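Local coordinates for protein probable amidase (Thermus thermophilus, PDB 2DC0) that is a probable amidase, an alpha/beta protein of the amidase family built round a mixed beta sheet flanked by helices, at residues Arg8-Gly13 and His66-Thr71; Arg14-Ala19 and Glu55-Gln60; Arg46-Ala51 and Gly108-Ala113; Ala98-Arg103 and Ala162-Asp167; Ala206-Arg211 and Phe218-Leu223. All coordinates share one frame; numbering follows the deposited sequence.

Interaction 1. Residues Arg8-Gly13 and His66-Thr71; sequences RLLETG and HGLPLT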
# COMPACT_ATOMS: atom_id res chain seq x y z
N ARG A 8 -6.20 -28.63 25.74
CA ARG A 8 -6.97 -28.77 26.98
C ARG A 8 -6.88 -30.21 27.50
O ARG A 8 -6.81 -30.44 28.71
CB ARG A 8 -8.44 -28.41 26.73
CG ARG A 8 -9.27 -28.22 28.00
CD ARG A 8 -10.74 -27.99 27.66
NE ARG A 8 -11.50 -27.45 28.79
CZ ARG A 8 -11.36 -26.23 29.28
NH1 ARG A 8 -10.47 -25.39 28.76
NH2 ARG A 8 -12.11 -25.83 30.31
N LEU A 9 -6.90 -31.17 26.58
CA LEU A 9 -6.81 -32.57 26.95
C LEU A 9 -5.43 -32.86 27.53
O LEU A 9 -5.30 -33.68 28.44
CB LEU A 9 -7.04 -33.45 25.72
CG LEU A 9 -8.44 -33.37 25.11
CD1 LEU A 9 -8.49 -34.21 23.84
CD2 LEU A 9 -9.48 -33.85 26.12
N LEU A 10 -4.42 -32.20 27.00
CA LEU A 10 -3.05 -32.38 27.48
C LEU A 10 -2.89 -31.82 28.89
O LEU A 10 -2.25 -32.45 29.74
CB LEU A 10 -2.06 -31.69 26.53
CG LEU A 10 -1.77 -32.37 25.19
CD1 LEU A 10 -0.89 -31.47 24.34
CD2 LEU A 10 -1.09 -33.71 25.43
N GLU A 11 -3.47 -30.65 29.13
CA GLU A 11 -3.38 -30.01 30.44
C GLU A 11 -4.14 -30.79 31.51
O GLU A 11 -3.75 -30.79 32.68
CB GLU A 11 -3.91 -28.58 30.37
CG GLU A 11 -3.25 -27.74 29.30
CD GLU A 11 -3.88 -26.37 29.15
OE1 GLU A 11 -5.13 -26.29 29.17
OE2 GLU A 11 -3.14 -25.38 28.99
N THR A 12 -5.23 -31.44 31.11
CA THR A 12 -6.04 -32.21 32.04
C THR A 12 -5.57 -33.66 32.13
O THR A 12 -6.19 -34.48 32.81
CB THR A 12 -7.53 -32.20 31.64
OG1 THR A 12 -7.67 -32.70 30.31
CG2 THR A 12 -8.09 -30.79 31.71
N GLY A 13 -4.48 -33.97 31.43
CA GLY A 13 -3.95 -35.32 31.46
C GLY A 13 -4.82 -36.38 30.81
O GLY A 13 -4.75 -37.54 31.19
N HIS A 66 3.36 -26.90 23.03
CA HIS A 66 4.04 -28.10 23.52
C HIS A 66 3.32 -29.43 23.25
O HIS A 66 2.22 -29.66 23.74
CB HIS A 66 4.31 -27.97 25.03
CG HIS A 66 5.17 -29.06 25.59
ND1 HIS A 66 4.76 -30.37 25.66
CD2 HIS A 66 6.42 -29.03 26.10
CE1 HIS A 66 5.72 -31.11 26.19
NE2 HIS A 66 6.74 -30.32 26.46
N GLY A 67 3.96 -30.29 22.47
CA GLY A 67 3.39 -31.59 22.17
C GLY A 67 2.32 -31.68 21.10
O GLY A 67 1.81 -32.77 20.84
N LEU A 68 1.97 -30.56 20.48
CA LEU A 68 0.94 -30.56 19.44
C LEU A 68 1.54 -30.84 18.06
O LEU A 68 2.44 -30.13 17.62
CB LEU A 68 0.19 -29.23 19.44
CG LEU A 68 -0.48 -28.85 20.77
CD1 LEU A 68 -1.11 -27.47 20.67
CD2 LEU A 68 -1.51 -29.89 21.13
N PRO A 69 1.03 -31.87 17.37
CA PRO A 69 1.51 -32.26 16.04
C PRO A 69 1.00 -31.32 14.94
O PRO A 69 -0.20 -31.12 14.80
CB PRO A 69 0.97 -33.68 15.89
CG PRO A 69 -0.35 -33.58 16.57
CD PRO A 69 -0.04 -32.78 17.82
N LEU A 70 1.94 -30.75 14.19
CA LEU A 70 1.63 -29.82 13.10
C LEU A 70 2.47 -30.19 11.88
O LEU A 70 3.50 -30.84 12.02
CB LEU A 70 1.97 -28.37 13.48
CG LEU A 70 1.04 -27.55 14.38
CD1 LEU A 70 0.88 -28.22 15.72
CD2 LEU A 70 1.64 -26.15 14.55
N THR A 71 2.02 -29.78 10.70
CA THR A 71 2.75 -30.03 9.46
C THR A 71 3.19 -28.68 8.89
O THR A 71 2.67 -27.64 9.30
CB THR A 71 1.88 -30.79 8.43
OG1 THR A 71 0.70 -30.02 8.15
CG2 THR A 71 1.47 -32.16 8.96
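The His66-Gly67 peptide is met at its carbonyl oxygen by Leu10 CD1, 3.6 Å from His66 O. The C=O...CD1 angle, about 157°, shows that the methyl stands out beyond the oxygen rather than over a face of the peptide. The imidazole of His66 packs on Val61 and on Leu52, Glu55 and Leu56 of helix 42-57.

The same CD1 also touches Leu68, with 3.6 Å between Leu10 CD1 and Leu68 CD2. Both leucines have CG opposite the carbonyl carbon and beside the backbone N (chi1 -75° in Leu10, -58° in Leu68), and their side chains are inclined to one another, so a single methyl of each does the touching. Leu10 starts toward the 66-71 segment from its CB onward, whereas Leu68 comes close through its branch end. Gly67, at positive phi, brings no side chain between them. Leu20 of helix 17-30 packs on both leucines, and Leu56 on Leu10.

The polar backbone of 66-71 is tied to another part of the fold, Gly67 bonding to Gly108 and Leu68 to Leu110. Between helix 3-11 and the approach to strand 69-73, the contact rests on Leu10 CD1 against a carbonyl oxygen and a second methyl: the 91 Å² buried over both sides is van der Waals packing, with no directional bond between the segments.

Interaction 2. Residues Arg14-Ala19 and Glu55-Gln60; sequences RTTPLA and ELRRGQ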
# COMPACT_ATOMS: atom_id res chain seq x y z
N ARG A 14 -5.65 -35.99 29.84
CA ARG A 14 -6.51 -36.96 29.18
C ARG A 14 -5.84 -37.53 27.93
O ARG A 14 -6.37 -38.44 27.29
CB ARG A 14 -7.85 -36.32 28.80
CG ARG A 14 -8.66 -35.81 29.99
CD ARG A 14 -9.93 -35.10 29.52
NE ARG A 14 -10.68 -34.52 30.63
CZ ARG A 14 -11.30 -35.23 31.58
NH1 ARG A 14 -11.24 -36.56 31.55
NH2 ARG A 14 -11.97 -34.62 32.54
N THR A 15 -4.67 -36.99 27.58
CA THR A 15 -3.93 -37.47 26.42
C THR A 15 -2.47 -37.04 26.56
O THR A 15 -2.13 -36.31 27.48
CB THR A 15 -4.51 -36.90 25.10
OG1 THR A 15 -4.00 -37.66 23.99
CG2 THR A 15 -4.11 -35.44 24.91
N THR A 16 -1.63 -37.50 25.64
CA THR A 16 -0.21 -37.16 25.64
C THR A 16 0.27 -36.84 24.22
O THR A 16 -0.40 -37.19 23.25
CB THR A 16 0.66 -38.32 26.16
OG1 THR A 16 0.55 -39.44 25.27
CG2 THR A 16 0.22 -38.74 27.56
N PRO A 17 1.43 -36.19 24.10
CA PRO A 17 1.99 -35.84 22.79
C PRO A 17 2.15 -37.09 21.94
O PRO A 17 1.91 -37.08 20.74
CB PRO A 17 3.32 -35.20 23.14
CG PRO A 17 3.02 -34.53 24.45
CD PRO A 17 2.26 -35.61 25.18
N LEU A 18 2.58 -38.17 22.59
CA LEU A 18 2.77 -39.44 21.90
C LEU A 18 1.46 -39.94 21.31
O LEU A 18 1.42 -40.41 20.17
CB LEU A 18 3.34 -40.47 22.88
CG LEU A 18 3.64 -41.85 22.28
CD1 LEU A 18 4.69 -41.72 21.19
CD2 LEU A 18 4.11 -42.79 23.38
N ALA A 19 0.38 -39.83 22.09
CA ALA A 19 -0.94 -40.28 21.62
C ALA A 19 -1.45 -39.39 20.49
O ALA A 19 -2.06 -39.88 19.54
CB ALA A 19 -1.94 -40.27 22.79
N GLU A 55 8.62 -34.69 29.21
CA GLU A 55 8.76 -33.32 29.72
C GLU A 55 7.46 -32.84 30.34
O GLU A 55 7.45 -32.27 31.43
CB GLU A 55 9.18 -32.37 28.59
CG GLU A 55 10.69 -32.35 28.33
CD GLU A 55 11.08 -31.55 27.10
OE1 GLU A 55 10.36 -30.59 26.75
OE2 GLU A 55 12.12 -31.87 26.49
N LEU A 56 6.35 -33.10 29.65
CA LEU A 56 5.04 -32.70 30.14
C LEU A 56 4.71 -33.40 31.46
O LEU A 56 4.15 -32.80 32.37
CB LEU A 56 3.96 -33.02 29.10
CG LEU A 56 2.54 -32.55 29.40
CD1 LEU A 56 2.52 -31.05 29.62
CD2 LEU A 56 1.63 -32.94 28.24
N ARG A 57 5.05 -34.68 31.56
CA ARG A 57 4.75 -35.41 32.78
C ARG A 57 5.48 -34.84 33.99
O ARG A 57 4.99 -34.94 35.11
CB ARG A 57 5.10 -36.89 32.61
CG ARG A 57 4.13 -37.61 31.69
CD ARG A 57 4.61 -38.99 31.33
NE ARG A 57 3.64 -39.69 30.50
CZ ARG A 57 3.86 -40.86 29.92
NH1 ARG A 57 5.03 -41.47 30.08
NH2 ARG A 57 2.92 -41.43 29.18
N ARG A 58 6.63 -34.22 33.76
CA ARG A 58 7.38 -33.64 34.86
C ARG A 58 7.27 -32.12 34.91
O ARG A 58 8.16 -31.43 35.41
CB ARG A 58 8.85 -34.07 34.80
CG ARG A 58 9.66 -33.55 33.63
CD ARG A 58 11.13 -33.92 33.82
NE ARG A 58 12.02 -33.21 32.90
CZ ARG A 58 12.30 -33.60 31.66
NH1 ARG A 58 11.77 -34.71 31.17
NH2 ARG A 58 13.13 -32.88 30.92
N GLY A 59 6.17 -31.59 34.38
CA GLY A 59 5.92 -30.16 34.39
C GLY A 59 6.89 -29.24 33.66
O GLY A 59 7.10 -28.11 34.09
N GLN A 60 7.48 -29.72 32.57
CA GLN A 60 8.42 -28.91 31.80
C GLN A 60 7.80 -28.55 30.44
O GLN A 60 8.05 -29.22 29.44
CB GLN A 60 9.73 -29.66 31.60
CG GLN A 60 10.50 -29.95 32.89
CD GLN A 60 11.03 -28.69 33.56
OE1 GLN A 60 10.26 -27.84 34.01
NE2 GLN A 60 12.36 -28.56 33.61
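Pro17 and Leu56 face each other at a slant, each pointing its CB toward the other segment, and touch through Pro17 CD and Leu56 CD2 at 4.1 Å. Leu56 reaches the proline ring because its CG is swung opposite the backbone N (chi1 -175°), which carries the CD2 branch off the helix toward the ring. Leu10 of helix 3-11 and Leu52 and Thr53 of helix 42-57 also pack on Pro17.

Nearer the surface, Arg57 sends an extended chain from CG to NE across to Thr16. The nearest approach is 4.1 Å, between Arg57 NH2 and Thr16 CG2, and the methyl sits obliquely to the guanidinium, so this is contact between a methyl and a charged group without a directional bond. Thr16 divides its two branches: CG2 goes to the arginine, while OG1 (chi1 64°) turns back to its own helix and accepts from Ala19 N at 3.2 Å, with an N-H...O angle of 157°.

Thr16 is at the N-cap of helix 17-30, and this is its capping bond. The other partner is a helix end as well: helix 42-57 closes in a Schellman motif, with Gly59 at positive phi, Gln60 N bonded to Glu55 O at 2.8 Å and Gly59 N to Leu56 O at 3.1 Å. The arrangement is thus the capped start of one helix packed against the Schellman-terminated last turn of another.

Interaction 3. Residues Arg46-Ala51 and Gly108-Ala113; sequences RKEALA and GALLFA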
# COMPACT_ATOMS: atom_id res chain seq x y z
N ARG A 46 8.42 -39.86 16.32
CA ARG A 46 8.10 -40.58 17.55
C ARG A 46 9.15 -40.28 18.63
O ARG A 46 8.81 -40.09 19.80
CB ARG A 46 8.01 -42.09 17.28
CG ARG A 46 6.71 -42.50 16.59
CD ARG A 46 6.51 -44.02 16.63
NE ARG A 46 5.16 -44.43 16.24
CZ ARG A 46 4.86 -45.02 15.08
NH1 ARG A 46 5.80 -45.27 14.19
NH2 ARG A 46 3.61 -45.38 14.82
N LYS A 47 10.42 -40.22 18.23
CA LYS A 47 11.49 -39.92 19.18
C LYS A 47 11.23 -38.57 19.86
O LYS A 47 11.37 -38.44 21.09
CB LYS A 47 12.83 -39.90 18.45
CG LYS A 47 14.02 -39.58 19.35
CD LYS A 47 15.33 -39.62 18.57
CE LYS A 47 16.50 -39.21 19.45
NZ LYS A 47 17.79 -39.16 18.72
N GLU A 48 10.86 -37.56 19.08
CA GLU A 48 10.58 -36.23 19.61
C GLU A 48 9.31 -36.29 20.46
O GLU A 48 9.22 -35.66 21.52
CB GLU A 48 10.40 -35.23 18.46
CG GLU A 48 10.18 -33.78 18.89
CD GLU A 48 11.35 -33.20 19.66
OE1 GLU A 48 12.50 -33.33 19.20
OE2 GLU A 48 11.11 -32.61 20.74
N ALA A 49 8.32 -37.05 20.00
CA ALA A 49 7.07 -37.19 20.72
C ALA A 49 7.32 -37.73 22.13
O ALA A 49 6.71 -37.28 23.09
CB ALA A 49 6.12 -38.12 19.96
N LEU A 50 8.22 -38.70 22.24
CA LEU A 50 8.56 -39.30 23.53
C LEU A 50 9.15 -38.26 24.48
O LEU A 50 8.77 -38.19 25.65
CB LEU A 50 9.56 -40.45 23.34
CG LEU A 50 9.05 -41.68 22.58
CD1 LEU A 50 10.20 -42.65 22.33
CD2 LEU A 50 7.94 -42.36 23.38
N ALA A 51 10.08 -37.46 23.96
CA ALA A 51 10.72 -36.42 24.74
C ALA A 51 9.70 -35.41 25.26
O ALA A 51 9.74 -35.01 26.43
CB ALA A 51 11.78 -35.70 23.89
N GLY A 108 7.13 -25.23 21.21
CA GLY A 108 6.97 -26.60 21.66
C GLY A 108 6.22 -27.52 20.72
O GLY A 108 5.97 -28.68 21.04
N ALA A 109 5.85 -27.00 19.55
CA ALA A 109 5.10 -27.79 18.59
C ALA A 109 5.89 -28.98 18.07
O ALA A 109 7.12 -28.94 17.95
CB ALA A 109 4.67 -26.91 17.42
N LEU A 110 5.18 -30.05 17.76
CA LEU A 110 5.81 -31.24 17.21
C LEU A 110 5.60 -31.21 15.70
O LEU A 110 4.53 -31.57 15.20
CB LEU A 110 5.18 -32.50 17.80
CG LEU A 110 5.63 -33.83 17.19
CD1 LEU A 110 7.14 -33.95 17.24
CD2 LEU A 110 4.97 -34.98 17.95
N LEU A 111 6.61 -30.74 14.98
CA LEU A 111 6.55 -30.65 13.52
C LEU A 111 6.98 -32.01 13.00
O LEU A 111 8.17 -32.34 13.03
CB LEU A 111 7.50 -29.55 13.03
CG LEU A 111 7.34 -28.20 13.73
CD1 LEU A 111 8.42 -27.23 13.28
CD2 LEU A 111 5.96 -27.63 13.43
N PHE A 112 6.03 -32.80 12.52
CA PHE A 112 6.35 -34.15 12.06
C PHE A 112 6.38 -34.42 10.56
O PHE A 112 6.72 -35.52 10.14
CB PHE A 112 5.39 -35.15 12.71
CG PHE A 112 3.97 -35.01 12.24
CD1 PHE A 112 3.44 -35.90 11.30
CD2 PHE A 112 3.16 -33.98 12.70
CE1 PHE A 112 2.14 -35.76 10.83
CE2 PHE A 112 1.86 -33.83 12.24
CZ PHE A 112 1.35 -34.71 11.30
N ALA A 113 6.02 -33.44 9.74
CA ALA A 113 6.04 -33.69 8.31
C ALA A 113 5.95 -32.45 7.44
O ALA A 113 5.46 -31.41 7.87
CB ALA A 113 4.91 -34.65 7.94
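Leu110 fits its two methyls over neighbouring residues of helix 42-57, one on Glu48 and the other on Ala49. CD1 lies against the aliphatic part of the glutamate, 3.5 Å from Glu48 CG and 3.7 Å from Glu48 CB. CD2 reaches the helix surface itself, 3.9 Å from Ala49 CB. The leucine CG stands opposite its backbone N (chi1 173°), which brings a branch end nearer the helix than the initial direction of the side chain would suggest.

Glu48 and Leu110 run past each other in opposite directions. Glu48 bends at chi2 (62°), so methylenes meet the leucine while the carboxylate makes a long, weak ion pair with Arg62. Consistent with the small Ala49 side chain, Ala49 CA and Leu110 CA are 7.0 Å apart.

On the strand, Leu110 O lies in plane at the edge of the Phe112 ring, whose side chain leads away from 46-51 toward Ala45, Ala24 and Pro69. Backbone bonds of Leu110 to Leu68 and Leu70 fix its place in the sheet. This is helix-on-sheet packing of an alpha/beta fold, with helix 42-57 laid over strand 110-115, which neighbours the outermost strand 37-40 of this chain's sheet.

Interaction 4. Residues Ala98-Arg103 and Ala162-Asp167; sequences ARAVRR and ASLGTD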
# COMPACT_ATOMS: atom_id res chain seq x y z
N ALA A 98 13.37 -22.13 8.73
CA ALA A 98 12.72 -20.86 8.45
C ALA A 98 12.36 -20.19 9.76
O ALA A 98 12.12 -20.85 10.77
CB ALA A 98 11.46 -21.08 7.61
N ARG A 99 12.32 -18.86 9.75
CA ARG A 99 11.99 -18.12 10.96
C ARG A 99 10.63 -18.48 11.52
O ARG A 99 10.46 -18.64 12.73
CB ARG A 99 12.03 -16.61 10.70
CG ARG A 99 11.84 -15.78 11.95
CD ARG A 99 13.07 -15.86 12.84
NE ARG A 99 12.91 -15.12 14.09
CZ ARG A 99 12.24 -15.56 15.15
NH1 ARG A 99 11.67 -16.75 15.13
NH2 ARG A 99 12.16 -14.81 16.24
N ALA A 100 9.64 -18.62 10.64
CA ALA A 100 8.29 -18.96 11.08
C ALA A 100 8.24 -20.33 11.73
O ALA A 100 7.45 -20.56 12.65
CB ALA A 100 7.32 -18.89 9.90
N VAL A 101 9.06 -21.25 11.23
CA VAL A 101 9.13 -22.61 11.78
C VAL A 101 9.75 -22.56 13.17
O VAL A 101 9.30 -23.25 14.09
CB VAL A 101 9.97 -23.52 10.84
CG1 VAL A 101 10.27 -24.86 11.52
CG2 VAL A 101 9.20 -23.77 9.54
N ARG A 102 10.77 -21.73 13.33
CA ARG A 102 11.43 -21.57 14.62
C ARG A 102 10.41 -21.07 15.65
O ARG A 102 10.47 -21.45 16.82
CB ARG A 102 12.59 -20.58 14.51
CG ARG A 102 13.29 -20.28 15.82
CD ARG A 102 14.55 -19.44 15.62
NE ARG A 102 15.56 -20.15 14.84
CZ ARG A 102 15.67 -20.10 13.52
NH1 ARG A 102 14.84 -19.35 12.80
NH2 ARG A 102 16.62 -20.79 12.90
N ARG A 103 9.48 -20.23 15.21
CA ARG A 103 8.45 -19.71 16.09
C ARG A 103 7.61 -20.88 16.61
O ARG A 103 7.31 -20.96 17.80
CB ARG A 103 7.54 -18.73 15.35
CG ARG A 103 8.12 -17.33 15.15
CD ARG A 103 8.14 -16.57 16.47
NE ARG A 103 8.69 -15.22 16.33
CZ ARG A 103 8.82 -14.37 17.34
NH1 ARG A 103 8.45 -14.72 18.56
NH2 ARG A 103 9.34 -13.16 17.14
N ALA A 162 -2.90 -28.73 12.65
CA ALA A 162 -2.85 -27.47 11.92
C ALA A 162 -1.66 -27.51 10.99
O ALA A 162 -0.85 -28.44 11.05
CB ALA A 162 -2.72 -26.30 12.89
N SER A 163 -1.54 -26.51 10.13
CA SER A 163 -0.42 -26.48 9.20
C SER A 163 -0.02 -25.05 8.87
O SER A 163 -0.79 -24.10 9.05
CB SER A 163 -0.78 -27.23 7.93
OG SER A 163 0.36 -27.40 7.11
N LEU A 164 1.22 -24.91 8.39
CA LEU A 164 1.75 -23.60 8.00
C LEU A 164 1.95 -23.58 6.49
O LEU A 164 2.60 -24.46 5.94
CB LEU A 164 3.09 -23.35 8.70
CG LEU A 164 3.87 -22.11 8.24
CD1 LEU A 164 3.10 -20.85 8.59
CD2 LEU A 164 5.25 -22.10 8.92
N GLY A 165 1.38 -22.58 5.83
CA GLY A 165 1.52 -22.47 4.39
C GLY A 165 1.75 -21.03 3.99
O GLY A 165 2.03 -20.19 4.85
N THR A 166 1.66 -20.73 2.69
CA THR A 166 1.84 -19.36 2.21
C THR A 166 0.70 -18.96 1.28
O THR A 166 -0.02 -19.82 0.77
CB THR A 166 3.19 -19.13 1.47
OG1 THR A 166 3.26 -19.98 0.31
CG2 THR A 166 4.37 -19.41 2.40
N ASP A 167 0.54 -17.66 1.07
CA ASP A 167 -0.51 -17.15 0.21
C ASP A 167 0.03 -15.93 -0.51
O ASP A 167 0.38 -14.93 0.12
CB ASP A 167 -1.73 -16.78 1.06
CG ASP A 167 -2.94 -16.37 0.23
OD1 ASP A 167 -2.79 -15.49 -0.65
OD2 ASP A 167 -4.04 -16.92 0.46
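Ala100 and Val101 pack on Leu164 in a buried helix-on-sheet contact of the alpha/beta fold, where the first turn of helix 99-106 covers strand 163-166 of the large mixed sheet. The contact is purely apolar: the 87 Å² buried over both sides comes from these three residues. The closest pair of backbones, Val101 CA and Leu164 CA, stand 8.4 Å apart, a separation spanned mainly by the leucine side chain.

Ala100 points its CB at the strand and Leu164 points back, while the Val101 side chain leaves its helix to one side and adds a methyl from the flank. The other flank of Val101 serves a different strand, since it also packs on Leu111 of strand 110-115. Leu164 is further enclosed by Phe76 and by Leu223 of helix 213-224.

Ser163, the residue before Leu164, has its OG hydrogen-bonded to Ser151 OG and Thr71 OG1; Thr166, two residues on, is bonded through OG1 to Lys73 NZ and also packs on Phe76.

On the leucine, one methyl does the touching. With CG opposite the backbone N (chi1 172°), Leu164 CD2 comes 3.9 Å from Ala100 CB and 4.3 Å from Val101 CG2, the two directions subtending about 78° at CD2.

Interaction 5. Residues Ala206-Arg211 and Phe218-Leu223; sequences AGPLTR and FLTEIL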
# COMPACT_ATOMS: atom_id res chain seq x y z
N ALA A 206 2.83 -15.50 4.91
CA ALA A 206 2.90 -16.76 5.65
C ALA A 206 1.65 -16.78 6.52
O ALA A 206 1.26 -15.76 7.07
CB ALA A 206 4.15 -16.80 6.53
N GLY A 207 1.01 -17.94 6.64
CA GLY A 207 -0.20 -18.01 7.44
C GLY A 207 -0.62 -19.43 7.78
O GLY A 207 -0.18 -20.39 7.15
N PRO A 208 -1.49 -19.59 8.79
CA PRO A 208 -1.95 -20.92 9.21
C PRO A 208 -3.20 -21.48 8.53
O PRO A 208 -4.04 -20.74 8.00
CB PRO A 208 -2.20 -20.72 10.70
CG PRO A 208 -2.84 -19.35 10.70
CD PRO A 208 -1.94 -18.56 9.74
N LEU A 209 -3.28 -22.81 8.57
CA LEU A 209 -4.42 -23.58 8.07
C LEU A 209 -4.85 -24.34 9.31
O LEU A 209 -4.05 -25.06 9.91
CB LEU A 209 -3.97 -24.55 6.97
CG LEU A 209 -3.84 -23.84 5.61
CD1 LEU A 209 -2.80 -24.53 4.76
CD2 LEU A 209 -5.21 -23.83 4.92
N THR A 210 -6.10 -24.14 9.70
CA THR A 210 -6.64 -24.75 10.91
C THR A 210 -8.05 -25.30 10.74
O THR A 210 -8.66 -25.17 9.68
CB THR A 210 -6.73 -23.69 12.03
OG1 THR A 210 -7.57 -22.61 11.59
CG2 THR A 210 -5.35 -23.14 12.36
N ARG A 211 -8.56 -25.92 11.80
CA ARG A 211 -9.91 -26.48 11.79
C ARG A 211 -10.93 -25.50 12.37
O ARG A 211 -12.13 -25.73 12.29
CB ARG A 211 -9.94 -27.79 12.58
CG ARG A 211 -9.13 -28.91 11.96
CD ARG A 211 -9.18 -30.16 12.81
NE ARG A 211 -10.53 -30.72 12.84
CZ ARG A 211 -11.09 -31.39 11.84
NH1 ARG A 211 -10.42 -31.59 10.71
NH2 ARG A 211 -12.33 -31.85 11.95
N PHE A 218 -5.04 -18.11 17.49
CA PHE A 218 -4.07 -18.64 18.43
C PHE A 218 -2.71 -18.84 17.78
O PHE A 218 -1.68 -18.38 18.28
CB PHE A 218 -4.58 -19.98 18.99
CG PHE A 218 -3.64 -20.65 19.95
CD1 PHE A 218 -3.19 -20.00 21.09
CD2 PHE A 218 -3.24 -21.97 19.73
CE1 PHE A 218 -2.35 -20.64 22.01
CE2 PHE A 218 -2.39 -22.62 20.64
CZ PHE A 218 -1.96 -21.95 21.78
N LEU A 219 -2.71 -19.52 16.64
CA LEU A 219 -1.49 -19.81 15.90
C LEU A 219 -0.86 -18.56 15.29
O LEU A 219 0.36 -18.44 15.23
CB LEU A 219 -1.80 -20.84 14.83
CG LEU A 219 -0.71 -21.81 14.39
CD1 LEU A 219 -0.03 -22.47 15.60
CD2 LEU A 219 -1.36 -22.86 13.51
N THR A 220 -1.69 -17.63 14.82
CA THR A 220 -1.18 -16.40 14.22
C THR A 220 -0.42 -15.57 15.25
O THR A 220 0.59 -14.96 14.93
CB THR A 220 -2.32 -15.57 13.57
OG1 THR A 220 -2.92 -16.32 12.51
CG2 THR A 220 -1.78 -14.27 12.99
N GLU A 221 -0.90 -15.55 16.50
CA GLU A 221 -0.21 -14.79 17.54
C GLU A 221 1.18 -15.39 17.75
O GLU A 221 2.17 -14.67 17.88
CB GLU A 221 -0.98 -14.84 18.86
CG GLU A 221 -2.29 -14.08 18.86
CD GLU A 221 -2.90 -14.00 20.24
OE1 GLU A 221 -2.99 -15.05 20.91
OE2 GLU A 221 -3.31 -12.89 20.66
N ILE A 222 1.25 -16.72 17.78
CA ILE A 222 2.51 -17.41 17.97
C ILE A 222 3.43 -17.19 16.78
O ILE A 222 4.63 -16.94 16.94
CB ILE A 222 2.30 -18.94 18.16
CG1 ILE A 222 1.43 -19.20 19.39
CG2 ILE A 222 3.64 -19.65 18.28
CD1 ILE A 222 1.96 -18.69 20.76
N LEU A 223 2.88 -17.27 15.57
CA LEU A 223 3.66 -17.07 14.36
C LEU A 223 4.18 -15.65 14.22
O LEU A 223 5.28 -15.42 13.72
CB LEU A 223 2.82 -17.42 13.13
CG LEU A 223 2.57 -18.92 12.92
CD1 LEU A 223 1.47 -19.11 11.88
CD2 LEU A 223 3.86 -19.59 12.48
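Leu219 has CG roughly opposite its backbone N, though chi1 (-150°) is some way from fully anti, and this turn puts CD2 against Pro208. In Thr220 the first torsion (-63°) sets OG1 beside the backbone N, where it overlooks the proline ring. Pro208 is approached at three of its carbons by three residues of one helical face. Its CB is 3.6 Å from Leu219 CD2, its CG is 3.5 Å from Thr220 OG1, and its CD is 4.1 Å from Leu223 CD1.

The side chains do not approach alike. Thr220 meets the ring at about a right angle, whereas Leu223 slides past it in the opposite direction. Further along the strand, Thr210 likewise runs counter to Leu219, with Thr210 CG2 4.2 Å from Leu219 CD2. Strand 206-210 and helix 218-223 are close to antiparallel, at 152° between their directions, and their axes approach to 8.2 Å; the two segments are 7 residues apart in the chain.

Around this core, Leu209 turns to the other side of the strand, onto Ser151, Ala152 and Val155 of helix 149-157. Leu3 of helix 3-11 also touches Leu219.

The two threonine hydroxyls are provided for locally: Thr220 OG1 bonds to Ala216 O one turn back in its helix, and Thr210 OG1 to Ser212 O. The bond to Ala216 probably lets the Thr220 hydroxyl rest against proline carbons in a buried site. Between the two segments the contact is van der Waals packing, over 178 Å².

Overall arrangement
Interactions 1 to 4 join separated parts of the chain; interaction 5 is a short-range strand-helix pair. Interaction 2 is nested within the loop closed by interaction 1, and interaction 3 crosses both; interaction 4 overlaps interaction 3 and closes before interaction 5 opens. Interactions 2 and 3 share helix 42-57. Strands 110-115, 69-73, 163-166 and 206-210 lie side by side in the mixed sheet, linking interactions 3, 1, 4 and 5. Centres of interactions 1 and 2, and of 4 and 5, are 8 Å apart, but those of 2 and 4 are 24 Å apart, with about 13 Å between nearest atoms. The set thus traces helix packing from a peripheral helical corner inward along one sheet.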